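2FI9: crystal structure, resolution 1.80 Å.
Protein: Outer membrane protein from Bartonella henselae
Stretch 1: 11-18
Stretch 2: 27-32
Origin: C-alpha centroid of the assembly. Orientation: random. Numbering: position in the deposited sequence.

Stretch 1 11-18: HFPGRAPI
Stretch 2 27-32: RFADMS

Residues 11-18 run as an extended, irregular segment beside a tight hairpin formed by 27-32. In the hairpin, strand residues 27-28 and 31-32 flank a type I' turn from Phe28 to Met31; Ala29 (phi/psi 56/41°) and Asp30 (58/23°) occupy its corners, and the backbone hydrogen bonds Phe28 N to Met31 O (3.0 Å) and Met31 N to Phe28 O (2.8 Å) close it. Most of the first segment is extended (Phe12 178/133°, Gly14 -163/-177°, Arg15 -79/150°, Ala16 -145/155°, Pro17 -58/146°, Ile18 -91/112°), with Pro13 bending at -87/20°. The register runs in opposite order, with CA-CA separations of 4.8 Å for Ile18-Phe28, 6.4 Å for Ala16-Ala29 and 8.7 Å for His11-Met31; the 27-28 arm is antiparallel to 17-18. No direct hydrogen bond joins them; instead one water donates to Pro17 O (2.7 Å) and accepts from Ala29 N (3.0 Å), bridging backbone groups 4.4 Å apart.

The side-chain contact is chiefly apolar. Phe12 (chi1 t, chi2 68°) lays a ring face against Ala29, whose CB sits 3.7 Å from the ring centroid, 20° off the normal, in a CH-pi contact. Ala16 CB and Ala29 CB both point toward the opposing stretch, so two small methyls meet loosely at 4.4 Å. Phe28 (chi1 p, chi2 93°) presents its ring edge to Phe12, Phe28 CE1 lying 4.3 Å from Phe12 CB, while Phe28 CB meets CD1 of Ile18 (m, m) at 3.8 Å. Met31 (m, t, p) rests SD against the carbonyl oxygen His11 O at 3.4 Å, a nonbonded contact.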

ATOM      1  N   HIS A  11      -7.677   5.748  -9.595  1.00 47.42           N
ATOM      2  CA  HIS A  11      -6.664   5.313 -10.622  1.00 46.94           C
ATOM      3  C   HIS A  11      -5.970   6.485 -11.351  1.00 45.69           C
ATOM      4  O   HIS A  11      -6.559   7.562 -11.608  1.00 46.00           O
ATOM      5  CB  HIS A  11      -7.273   4.321 -11.623  1.00 48.05           C
ATOM      6  CG  HIS A  11      -6.278   3.381 -12.248  1.00 50.64           C
ATOM      7  ND1 HIS A  11      -6.653   2.184 -12.825  1.00 53.12           N
ATOM      8  CD2 HIS A  11      -4.930   3.454 -12.381  1.00 52.32           C
ATOM      9  CE1 HIS A  11      -5.581   1.573 -13.303  1.00 53.46           C
ATOM     10  NE2 HIS A  11      -4.521   2.320 -13.040  1.00 52.44           N
ATOM     11  N   PHE A  12      -4.723   6.215 -11.730  1.00 43.25           N
ATOM     12  CA  PHE A  12      -3.693   7.209 -11.919  1.00 40.09           C
ATOM     13  C   PHE A  12      -2.470   6.371 -12.288  1.00 38.46           C
ATOM     14  O   PHE A  12      -2.213   5.365 -11.629  1.00 37.04           O
ATOM     15  CB  PHE A  12      -3.479   7.890 -10.570  1.00 40.17           C
ATOM     16  CG  PHE A  12      -2.576   9.052 -10.614  1.00 40.65           C
ATOM     17  CD1 PHE A  12      -2.952  10.214 -11.282  1.00 39.99           C
ATOM     18  CD2 PHE A  12      -1.364   9.013  -9.952  1.00 40.41           C
ATOM     19  CE1 PHE A  12      -2.109  11.311 -11.321  1.00 41.69           C
ATOM     20  CE2 PHE A  12      -0.520  10.106  -9.989  1.00 41.48           C
ATOM     21  CZ  PHE A  12      -0.889  11.249 -10.668  1.00 40.69           C
ATOM     22  N   PRO A  13      -1.723   6.757 -13.350  1.00 36.06           N
ATOM     23  CA  PRO A  13      -0.721   5.865 -13.927  1.00 35.15           C
ATOM     24  C   PRO A  13       0.682   5.905 -13.297  1.00 34.29           C
ATOM     25  O   PRO A  13       1.654   5.509 -13.944  1.00 34.47           O
ATOM     26  CB  PRO A  13      -0.646   6.353 -15.383  1.00 34.42           C
ATOM     27  CG  PRO A  13      -0.862   7.815 -15.263  1.00 34.55           C
ATOM     28  CD  PRO A  13      -1.773   8.043 -14.066  1.00 36.21           C
ATOM     29  N   GLY A  14       0.792   6.398 -12.068  1.00 34.22           N
ATOM     30  CA  GLY A  14       2.055   6.383 -11.337  1.00 33.32           C
ATOM     31  C   GLY A  14       1.776   6.620  -9.862  1.00 33.74           C
ATOM     32  O   GLY A  14       0.619   6.750  -9.464  1.00 34.07           O
ATOM     33  N   ARG A  15       2.823   6.694  -9.052  1.00 33.08           N
ATOM     34  CA  ARG A  15       2.656   7.031  -7.632  1.00 32.91           C
ATOM     35  C   ARG A  15       2.471   8.534  -7.457  1.00 32.95           C
ATOM     36  O   ARG A  15       2.998   9.314  -8.238  1.00 33.40           O
ATOM     37  CB  ARG A  15       3.872   6.577  -6.840  1.00 32.99           C
ATOM     38  CG  ARG A  15       3.951   5.073  -6.682  1.00 32.83           C
ATOM     39  CD  ARG A  15       5.336   4.627  -6.288  1.00 33.90           C
ATOM     40  NE  ARG A  15       6.317   4.909  -7.339  1.00 33.10           N
ATOM     41  CZ  ARG A  15       7.618   4.670  -7.217  1.00 36.02           C
ATOM     42  NH1 ARG A  15       8.102   4.145  -6.086  1.00 35.85           N
ATOM     43  NH2 ARG A  15       8.435   4.947  -8.223  1.00 35.39           N
ATOM     44  N   ALA A  16       1.737   8.928  -6.422  1.00 32.90           N
ATOM     45  CA  ALA A  16       1.554  10.340  -6.060  1.00 33.08           C
ATOM     46  C   ALA A  16       1.471  10.403  -4.543  1.00 33.29           C
ATOM     47  O   ALA A  16       1.092   9.424  -3.923  1.00 32.56           O
ATOM     48  CB  ALA A  16       0.264  10.881  -6.668  1.00 33.06           C
ATOM     49  N   PRO A  17       1.804  11.555  -3.932  1.00 33.73           N
ATOM     50  CA  PRO A  17       1.528  11.601  -2.487  1.00 33.83           C
ATOM     51  C   PRO A  17       0.043  11.358  -2.215  1.00 33.78           C
ATOM     52  O   PRO A  17      -0.810  11.753  -3.024  1.00 33.90           O
ATOM     53  CB  PRO A  17       1.910  13.030  -2.082  1.00 33.57           C
ATOM     54  CG  PRO A  17       2.733  13.567  -3.209  1.00 34.40           C
ATOM     55  CD  PRO A  17       2.437  12.776  -4.443  1.00 33.31           C
ATOM     56  N   ILE A  18      -0.253  10.698  -1.102  1.00 34.64           N
ATOM     57  CA  ILE A  18      -1.629  10.508  -0.661  1.00 34.35           C
ATOM     58  C   ILE A  18      -1.953  11.688   0.256  1.00 34.51           C
ATOM     59  O   ILE A  18      -1.390  11.804   1.356  1.00 34.19           O
ATOM     60  CB  ILE A  18      -1.818   9.144   0.068  1.00 34.28           C
ATOM     61  CG1 ILE A  18      -1.399   7.964  -0.816  1.00 33.77           C
ATOM     62  CG2 ILE A  18      -3.260   8.969   0.573  1.00 34.79           C
ATOM     63  CD1 ILE A  18      -1.916   7.979  -2.238  1.00 35.51           C
ATOM     64  N   ARG A  27      -7.578  10.509  -0.766  1.00 31.50           N
ATOM     65  CA  ARG A  27      -7.490  11.605  -1.731  1.00 31.71           C
ATOM     66  C   ARG A  27      -6.064  11.691  -2.249  1.00 31.84           C
ATOM     67  O   ARG A  27      -5.111  11.655  -1.472  1.00 31.67           O
ATOM     68  CB  ARG A  27      -7.902  12.939  -1.108  1.00 31.79           C
ATOM     69  CG  ARG A  27      -9.275  12.937  -0.458  1.00 33.01           C
ATOM     70  CD  ARG A  27      -9.591  14.312   0.084  1.00 36.41           C
ATOM     71  NE  ARG A  27      -9.913  15.206  -1.022  1.00 36.61           N
ATOM     72  CZ  ARG A  27      -9.598  16.493  -1.094  1.00 38.64           C
ATOM     73  NH1 ARG A  27      -9.962  17.179  -2.163  1.00 36.09           N
ATOM     74  NH2 ARG A  27      -8.926  17.096  -0.120  1.00 39.58           N
ATOM     75  N   PHE A  28      -5.923  11.783  -3.565  1.00 31.44           N
ATOM     76  CA  PHE A  28      -4.612  11.869  -4.196  1.00 32.80           C
ATOM     77  C   PHE A  28      -4.752  12.467  -5.587  1.00 33.68           C
ATOM     78  O   PHE A  28      -5.752  12.216  -6.274  1.00 33.15           O
ATOM     79  CB  PHE A  28      -3.967  10.481  -4.306  1.00 33.30           C
ATOM     80  CG  PHE A  28      -4.864   9.442  -4.924  1.00 34.54           C
ATOM     81  CD1 PHE A  28      -4.823   9.195  -6.298  1.00 35.82           C
ATOM     82  CD2 PHE A  28      -5.743   8.702  -4.132  1.00 36.67           C
ATOM     83  CE1 PHE A  28      -5.641   8.225  -6.881  1.00 36.65           C
ATOM     84  CE2 PHE A  28      -6.575   7.736  -4.709  1.00 37.95           C
ATOM     85  CZ  PHE A  28      -6.518   7.504  -6.096  1.00 35.19           C
ATOM     86  N   ALA A  29      -3.758  13.259  -5.994  1.00 34.68           N
ATOM     87  CA  ALA A  29      -3.691  13.734  -7.375  1.00 35.86           C
ATOM     88  C   ALA A  29      -4.985  14.460  -7.770  1.00 36.89           C
ATOM     89  O   ALA A  29      -5.497  14.290  -8.892  1.00 37.05           O
ATOM     90  CB  ALA A  29      -3.426  12.542  -8.310  1.00 35.89           C
ATOM     91  N   ASP A  30      -5.504  15.257  -6.837  1.00 37.49           N
ATOM     92  CA  ASP A  30      -6.772  15.984  -7.011  1.00 39.11           C
ATOM     93  C   ASP A  30      -7.988  15.099  -7.319  1.00 39.34           C
ATOM     94  O   ASP A  30      -8.986  15.564  -7.876  1.00 39.19           O
ATOM     95  CB  ASP A  30      -6.623  17.097  -8.047  1.00 39.48           C
ATOM     96  CG  ASP A  30      -5.598  18.130  -7.635  1.00 41.55           C
ATOM     97  OD1 ASP A  30      -5.693  18.639  -6.495  1.00 42.98           O
ATOM     98  OD2 ASP A  30      -4.695  18.427  -8.448  1.00 44.49           O
ATOM     99  N   MET A  31      -7.894  13.831  -6.936  1.00 39.25           N
ATOM    100  CA  MET A  31      -8.973  12.872  -7.095  1.00 40.18           C
ATOM    101  C   MET A  31      -9.339  12.333  -5.701  1.00 39.52           C
ATOM    102  O   MET A  31      -8.574  12.486  -4.737  1.00 38.18           O
ATOM    103  CB  MET A  31      -8.513  11.700  -7.962  1.00 39.98           C
ATOM    104  CG  MET A  31      -8.394  11.920  -9.470  1.00 41.79           C
ATOM    105  SD  MET A  31      -7.708  10.377 -10.150  1.00 43.64           S
ATOM    106  CE  MET A  31      -8.716   9.142  -9.337  1.00 43.89           C
ATOM    107  N   SER A  32     -10.514  11.711  -5.619  1.00 39.56           N
ATOM    108  CA  SER A  32     -10.972  10.990  -4.431  1.00 39.46           C
ATOM    109  C   SER A  32     -11.283   9.560  -4.867  1.00 39.44           C
ATOM    110  O   SER A  32     -11.873   9.342  -5.929  1.00 39.59           O
ATOM    111  CB  SER A  32     -12.240  11.640  -3.892  1.00 39.32           C
ATOM    112  OG  SER A  32     -12.639  11.068  -2.657  1.00 41.39           O
TER
HETATM  113  O   HOH W   1      -1.157  13.830  -4.661  1.00 31.12           O